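Local coordinates for protein inositol 2-dehydrogenase/D-chiro-inositol 3-dehydrogenase (Lactobacillus casei, PDB 4MIY) that oxidises myo-inositol and D-chiro-inositol to their keto forms, using NAD bound to a Rossmann-fold domain as the hydride acceptor, at residues Asn166-Ala169 with Ile170-Thr173; Asp179-His182 with Trp183-Asp186. All coordinates share one frame; numbering follows the deposited sequence.

Contact 1. Residues Asn166-Ala169 with Ile170-Thr173; sequences NEMA and ITDT
Glu167 O accepts from Thr171 N at 3.0 Å, in the carbonyl plane and nearly straight at 166°, and from Ile170 N, which stands above that plane and makes a more bent bond. Met168 O receives Asp172 N at 2.9 Å and, weakly, Thr173 N at 3.3 Å; this second, i to i+5 bond marks a wider pi-type turn. The N-terminal end of helix 168-185 thus mixes turn types, and it lies in the C-terminal alpha/beta domain of this probable Gfo/Idh/MocA family member, with the Asp172 side chain about 5 Å from the bound NAD. Among the side chains, Met168 and Asp172 run side by side in the same direction. With chi3 bent to 69°, the methionine brings CE to 3.3 Å from Asp172 OD2, while its CG lies 3.6 Å from the same oxygen. Exchanging Met168 for an alanine would probably take the CG and CE contacts away from Asp172 OD2 and open a gap beside the carboxylate. The other carboxylate oxygen, OD1, has a long, weak ion pair with Lys97. The Thr171 side chain passes obliquely across that of Met168, its OG1 3.4 Å from Met168 CA. Ile170 turns to helix 304-323, where it packs on Ala314 and Ala317.

Contact 2. Residues Asp179-His182 with Trp183-Asp186; sequences DEMH and WLLD
Glu180 O receives Leu184 N at 2.9 Å, with an N-H...O angle of 164°, and the donor lies nearly on the line of the C=O bond. The same oxygen sits at the edge of the Trp183 indole, in its plane, 3.6 Å from CE3. Trp183 CG is anti to the backbone N (chi1 163°), a torsion that lays the ring back along the preceding turn, beside the aliphatic part of Glu180. One residue further on, Met181 O accepts Leu185 N at 3.0 Å, while CB, CG and CD1 of Leu185 gather about that oxygen, CG at 3.3 Å. Met181 and Leu184 point the same way, SD lying 4.2 Å from CD2 in an apolar contact. His182 CG occupies the position between backbone N and carbonyl carbon (chi1 73°), which brings the imidazole back beside its own main chain, with CG 3.3 Å from Trp183 N. Helix 168-185 then ends in a Schellman motif, Asp186 being the C-prime residue with positive phi. Around this last turn, Met181 and Leu185 face strand 148-156, and Trp183 meets Lys137 of helix 131-141 in a cation-pi contact. Carbon packed around Glu180 O and Met181 O probably shields both bonds from water, while the acid ends of Asp179 and Glu180 are matched by salt bridges to Arg128 and Arg127, so their charges are likely to be balanced within this buried setting.

Read from the N terminus, the chain leaves strand 148-156 and passes through a loop into contact 1, at the N-terminal end of helix 168-185. Contact 2 lies at the C-terminal end of the same helix, after which the chain reaches strand 189-195. The two follow in series, neither nesting nor crossing; each is a local contact between adjoining four-residue segments and closes no long loop, and their centres lie about 19 Å apart. The helix therefore links two strands of the mixed sheet, its start near the NAD and its C-terminal end against strand 148-156. Helix 304-323 borders both ends, whereas helix 131-141 packs on contact 2. The pair illustrates how one helix can serve different surroundings at its two ends.

Contact 1. Residues Asn166-Ala169 with Ile170-Thr173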
ATOM      1  N   ASN A 166      11.829  15.332  30.213  1.00 17.56           N
ATOM      2  CA  ASN A 166      12.775  14.472  29.549  1.00 16.93           C
ATOM      3  C   ASN A 166      12.673  13.038  30.028  1.00 20.90           C
ATOM      4  O   ASN A 166      12.814  12.140  29.271  1.00 19.28           O
ATOM      5  CB  ASN A 166      14.209  14.973  29.704  1.00 17.63           C
ATOM      6  CG  ASN A 166      15.121  14.419  28.666  1.00 18.10           C
ATOM      7  OD1 ASN A 166      14.821  14.499  27.504  1.00 18.53           O
ATOM      8  ND2 ASN A 166      16.221  13.848  29.073  1.00 19.70           N
ATOM      9  N   GLU A 167      12.438  12.864  31.316  1.00 20.33           N
ATOM     10  CA  GLU A 167      12.372  11.558  31.898  1.00 21.78           C
ATOM     11  C   GLU A 167      11.123  10.806  31.457  1.00 18.65           C
ATOM     12  O   GLU A 167      11.138   9.617  31.353  1.00 19.40           O
ATOM     13  CB  GLU A 167      12.460  11.696  33.396  1.00 25.73           C
ATOM     14  CG  GLU A 167      13.816  12.258  33.881  1.00 29.36           C
ATOM     15  CD  GLU A 167      14.049  13.818  33.753  1.00 33.56           C
ATOM     16  OE1 GLU A 167      13.147  14.627  33.528  1.00 27.92           O
ATOM     17  OE2 GLU A 167      15.207  14.223  33.880  1.00 42.94           O
ATOM     18  N   MET A 168      10.059  11.527  31.211  1.00 17.83           N
ATOM     19  CA  MET A 168       8.827  10.941  30.737  1.00 19.28           C
ATOM     20  C   MET A 168       8.916  10.360  29.336  1.00 18.76           C
ATOM     21  O   MET A 168       8.136   9.531  28.982  1.00 18.75           O
ATOM     22  CB  MET A 168       7.703  11.947  30.821  1.00 18.05           C
ATOM     23  CG  MET A 168       7.207  12.120  32.242  1.00 21.78           C
ATOM     24  SD  MET A 168       6.373  13.640  32.618  1.00 22.92           S
ATOM     25  CE  MET A 168       4.898  13.464  31.725  1.00 22.54           C
ATOM     26  N   ALA A 169       9.903  10.785  28.581  1.00 18.39           N
ATOM     27  CA  ALA A 169      10.166  10.150  27.318  1.00 18.09           C
ATOM     28  C   ALA A 169      10.440   8.687  27.523  1.00 19.23           C
ATOM     29  O   ALA A 169      10.147   7.896  26.694  1.00 17.68           O
ATOM     30  CB  ALA A 169      11.326  10.806  26.605  1.00 18.16           C
ATOM     31  N   ILE A 170      11.028   8.359  28.658  1.00 16.66           N
ATOM     32  CA  ILE A 170      11.222   6.971  29.043  1.00 17.16           C
ATOM     33  C   ILE A 170       9.989   6.421  29.782  1.00 18.96           C
ATOM     34  O   ILE A 170       9.390   5.494  29.357  1.00 19.79           O
ATOM     35  CB  ILE A 170      12.485   6.776  29.931  1.00 17.35           C
ATOM     36  CG1 ILE A 170      13.727   7.394  29.318  1.00 18.68           C
ATOM     37  CG2 ILE A 170      12.727   5.316  30.241  1.00 19.51           C
ATOM     38  CD1 ILE A 170      14.011   7.019  27.930  1.00 20.06           C
ATOM     39  N   THR A 171       9.611   7.053  30.866  1.00 21.30           N
ATOM     40  CA  THR A 171       8.677   6.437  31.752  1.00 18.44           C
ATOM     41  C   THR A 171       7.230   6.398  31.233  1.00 17.63           C
ATOM     42  O   THR A 171       6.479   5.569  31.652  1.00 19.76           O
ATOM     43  CB  THR A 171       8.715   7.092  33.161  1.00 23.27           C
ATOM     44  OG1 THR A 171       8.394   8.465  33.051  1.00 22.59           O
ATOM     45  CG2 THR A 171      10.033   6.958  33.753  1.00 22.59           C
ATOM     46  N   ASP A 172       6.872   7.303  30.345  1.00 18.55           N
ATOM     47  CA  ASP A 172       5.524   7.366  29.833  1.00 19.51           C
ATOM     48  C   ASP A 172       5.396   6.859  28.382  1.00 19.67           C
ATOM     49  O   ASP A 172       4.389   6.375  27.989  1.00 21.11           O
ATOM     50  CB  ASP A 172       4.955   8.778  29.944  1.00 22.37           C
ATOM     51  CG  ASP A 172       4.563   9.144  31.368  1.00 29.91           C
ATOM     52  OD1 ASP A 172       4.621   8.276  32.243  1.00 35.70           O
ATOM     53  OD2 ASP A 172       4.194  10.278  31.602  1.00 30.42           O
ATOM     54  N   THR A 173       6.475   6.988  27.649  1.00 17.92           N
ATOM     55  CA  THR A 173       6.476   6.756  26.229  1.00 16.56           C
ATOM     56  C   THR A 173       7.259   5.494  25.841  1.00 15.89           C
ATOM     57  O   THR A 173       6.677   4.520  25.490  1.00 16.08           O
ATOM     58  CB  THR A 173       6.933   8.024  25.512  1.00 16.14           C
ATOM     59  OG1 THR A 173       6.064   9.097  25.866  1.00 18.71           O
ATOM     60  CG2 THR A 173       6.895   7.852  24.010  1.00 16.49           C
TER

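Contact 2. Residues Asp179-His182 with Trp183-Asp186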
ATOM      1  N   ASP A 179       8.548  -2.790  27.572  1.00 15.65           N
ATOM      2  CA  ASP A 179       7.856  -4.010  27.867  1.00 16.18           C
ATOM      3  C   ASP A 179       7.680  -4.922  26.655  1.00 18.66           C
ATOM      4  O   ASP A 179       7.773  -6.119  26.755  1.00 20.05           O
ATOM      5  CB  ASP A 179       6.512  -3.760  28.484  1.00 15.62           C
ATOM      6  CG  ASP A 179       5.723  -5.035  28.645  1.00 22.18           C
ATOM      7  OD1 ASP A 179       5.983  -5.792  29.575  1.00 19.68           O
ATOM      8  OD2 ASP A 179       4.883  -5.289  27.806  1.00 19.10           O
ATOM      9  N   GLU A 180       7.446  -4.323  25.512  1.00 14.81           N
ATOM     10  CA  GLU A 180       7.074  -5.050  24.302  1.00 17.16           C
ATOM     11  C   GLU A 180       8.172  -5.892  23.696  1.00 15.79           C
ATOM     12  O   GLU A 180       7.945  -6.980  23.302  1.00 16.26           O
ATOM     13  CB  GLU A 180       6.615  -4.026  23.256  1.00 18.92           C
ATOM     14  CG  GLU A 180       6.048  -4.564  22.008  1.00 21.01           C
ATOM     15  CD  GLU A 180       5.666  -3.459  21.056  1.00 21.42           C
ATOM     16  OE1 GLU A 180       4.778  -2.701  21.361  1.00 19.31           O
ATOM     17  OE2 GLU A 180       6.285  -3.393  20.005  1.00 26.33           O
ATOM     18  N   MET A 181       9.380  -5.373  23.647  1.00 14.44           N
ATOM     19  CA  MET A 181      10.409  -6.048  22.895  1.00 13.31           C
ATOM     20  C   MET A 181      10.911  -7.383  23.443  1.00 14.94           C
ATOM     21  O   MET A 181      11.151  -8.280  22.717  1.00 16.21           O
ATOM     22  CB  MET A 181      11.588  -5.120  22.614  1.00 17.06           C
ATOM     23  CG  MET A 181      11.230  -3.840  21.874  1.00 16.26           C
ATOM     24  SD  MET A 181      10.420  -4.165  20.299  1.00 20.52           S
ATOM     25  CE  MET A 181      10.004  -2.484  19.853  1.00 18.52           C
ATOM     26  N   HIS A 182      11.097  -7.453  24.743  1.00 16.11           N
ATOM     27  CA  HIS A 182      11.526  -8.682  25.338  1.00 16.68           C
ATOM     28  C   HIS A 182      10.474  -9.781  25.217  1.00 16.38           C
ATOM     29  O   HIS A 182      10.813 -10.904  24.995  1.00 15.55           O
ATOM     30  CB  HIS A 182      12.071  -8.479  26.767  1.00 18.12           C
ATOM     31  CG  HIS A 182      11.042  -8.183  27.806  1.00 16.51           C
ATOM     32  ND1 HIS A 182      10.364  -9.162  28.485  1.00 19.30           N
ATOM     33  CD2 HIS A 182      10.636  -7.014  28.339  1.00 15.18           C
ATOM     34  CE1 HIS A 182       9.532  -8.602  29.331  1.00 18.22           C
ATOM     35  NE2 HIS A 182       9.684  -7.299  29.274  1.00 17.92           N
ATOM     36  N   TRP A 183       9.210  -9.403  25.291  1.00 15.77           N
ATOM     37  CA  TRP A 183       8.109 -10.316  25.027  1.00 15.25           C
ATOM     38  C   TRP A 183       8.048 -10.745  23.573  1.00 15.19           C
ATOM     39  O   TRP A 183       7.931 -11.868  23.297  1.00 17.35           O
ATOM     40  CB  TRP A 183       6.803  -9.654  25.424  1.00 17.18           C
ATOM     41  CG  TRP A 183       5.536 -10.255  24.889  1.00 17.23           C
ATOM     42  CD1 TRP A 183       4.887 -11.325  25.373  1.00 19.38           C
ATOM     43  CD2 TRP A 183       4.740  -9.773  23.799  1.00 17.99           C
ATOM     44  NE1 TRP A 183       3.756 -11.564  24.647  1.00 21.88           N
ATOM     45  CE2 TRP A 183       3.639 -10.605  23.688  1.00 20.34           C
ATOM     46  CE3 TRP A 183       4.848  -8.701  22.920  1.00 18.82           C
ATOM     47  CZ2 TRP A 183       2.687 -10.418  22.727  1.00 18.59           C
ATOM     48  CZ3 TRP A 183       3.901  -8.545  21.970  1.00 19.27           C
ATOM     49  CH2 TRP A 183       2.846  -9.377  21.893  1.00 19.91           C
ATOM     50  N   LEU A 184       8.161  -9.785  22.670  1.00 16.41           N
ATOM     51  CA  LEU A 184       8.163 -10.060  21.250  1.00 16.01           C
ATOM     52  C   LEU A 184       9.178 -11.087  20.850  1.00 15.87           C
ATOM     53  O   LEU A 184       8.912 -11.964  20.103  1.00 17.07           O
ATOM     54  CB  LEU A 184       8.466  -8.774  20.480  1.00 14.94           C
ATOM     55  CG  LEU A 184       8.589  -8.870  18.945  1.00 13.64           C
ATOM     56  CD1 LEU A 184       7.297  -9.222  18.273  1.00 19.20           C
ATOM     57  CD2 LEU A 184       9.107  -7.617  18.374  1.00 19.16           C
ATOM     58  N   LEU A 185      10.383 -10.892  21.359  1.00 15.24           N
ATOM     59  CA  LEU A 185      11.544 -11.655  21.001  1.00 14.74           C
ATOM     60  C   LEU A 185      11.814 -12.853  21.904  1.00 17.14           C
ATOM     61  O   LEU A 185      12.666 -13.613  21.600  1.00 19.12           O
ATOM     62  CB  LEU A 185      12.765 -10.759  21.066  1.00 18.28           C
ATOM     63  CG  LEU A 185      12.795  -9.544  20.145  1.00 13.89           C
ATOM     64  CD1 LEU A 185      13.896  -8.614  20.533  1.00 18.19           C
ATOM     65  CD2 LEU A 185      12.975 -10.010  18.744  1.00 16.90           C
ATOM     66  N   ASP A 186      11.070 -12.978  22.980  1.00 17.30           N
ATOM     67  CA  ASP A 186      11.336 -13.991  24.006  1.00 20.00           C
ATOM     68  C   ASP A 186      12.815 -14.012  24.411  1.00 19.28           C
ATOM     69  O   ASP A 186      13.450 -15.015  24.382  1.00 19.72           O
ATOM     70  CB  ASP A 186      10.862 -15.354  23.542  1.00 19.74           C
ATOM     71  CG  ASP A 186      10.831 -16.352  24.659  1.00 26.79           C
ATOM     72  OD1 ASP A 186      10.866 -15.914  25.813  1.00 31.86           O
ATOM     73  OD2 ASP A 186      10.811 -17.544  24.377  1.00 33.38           O
TER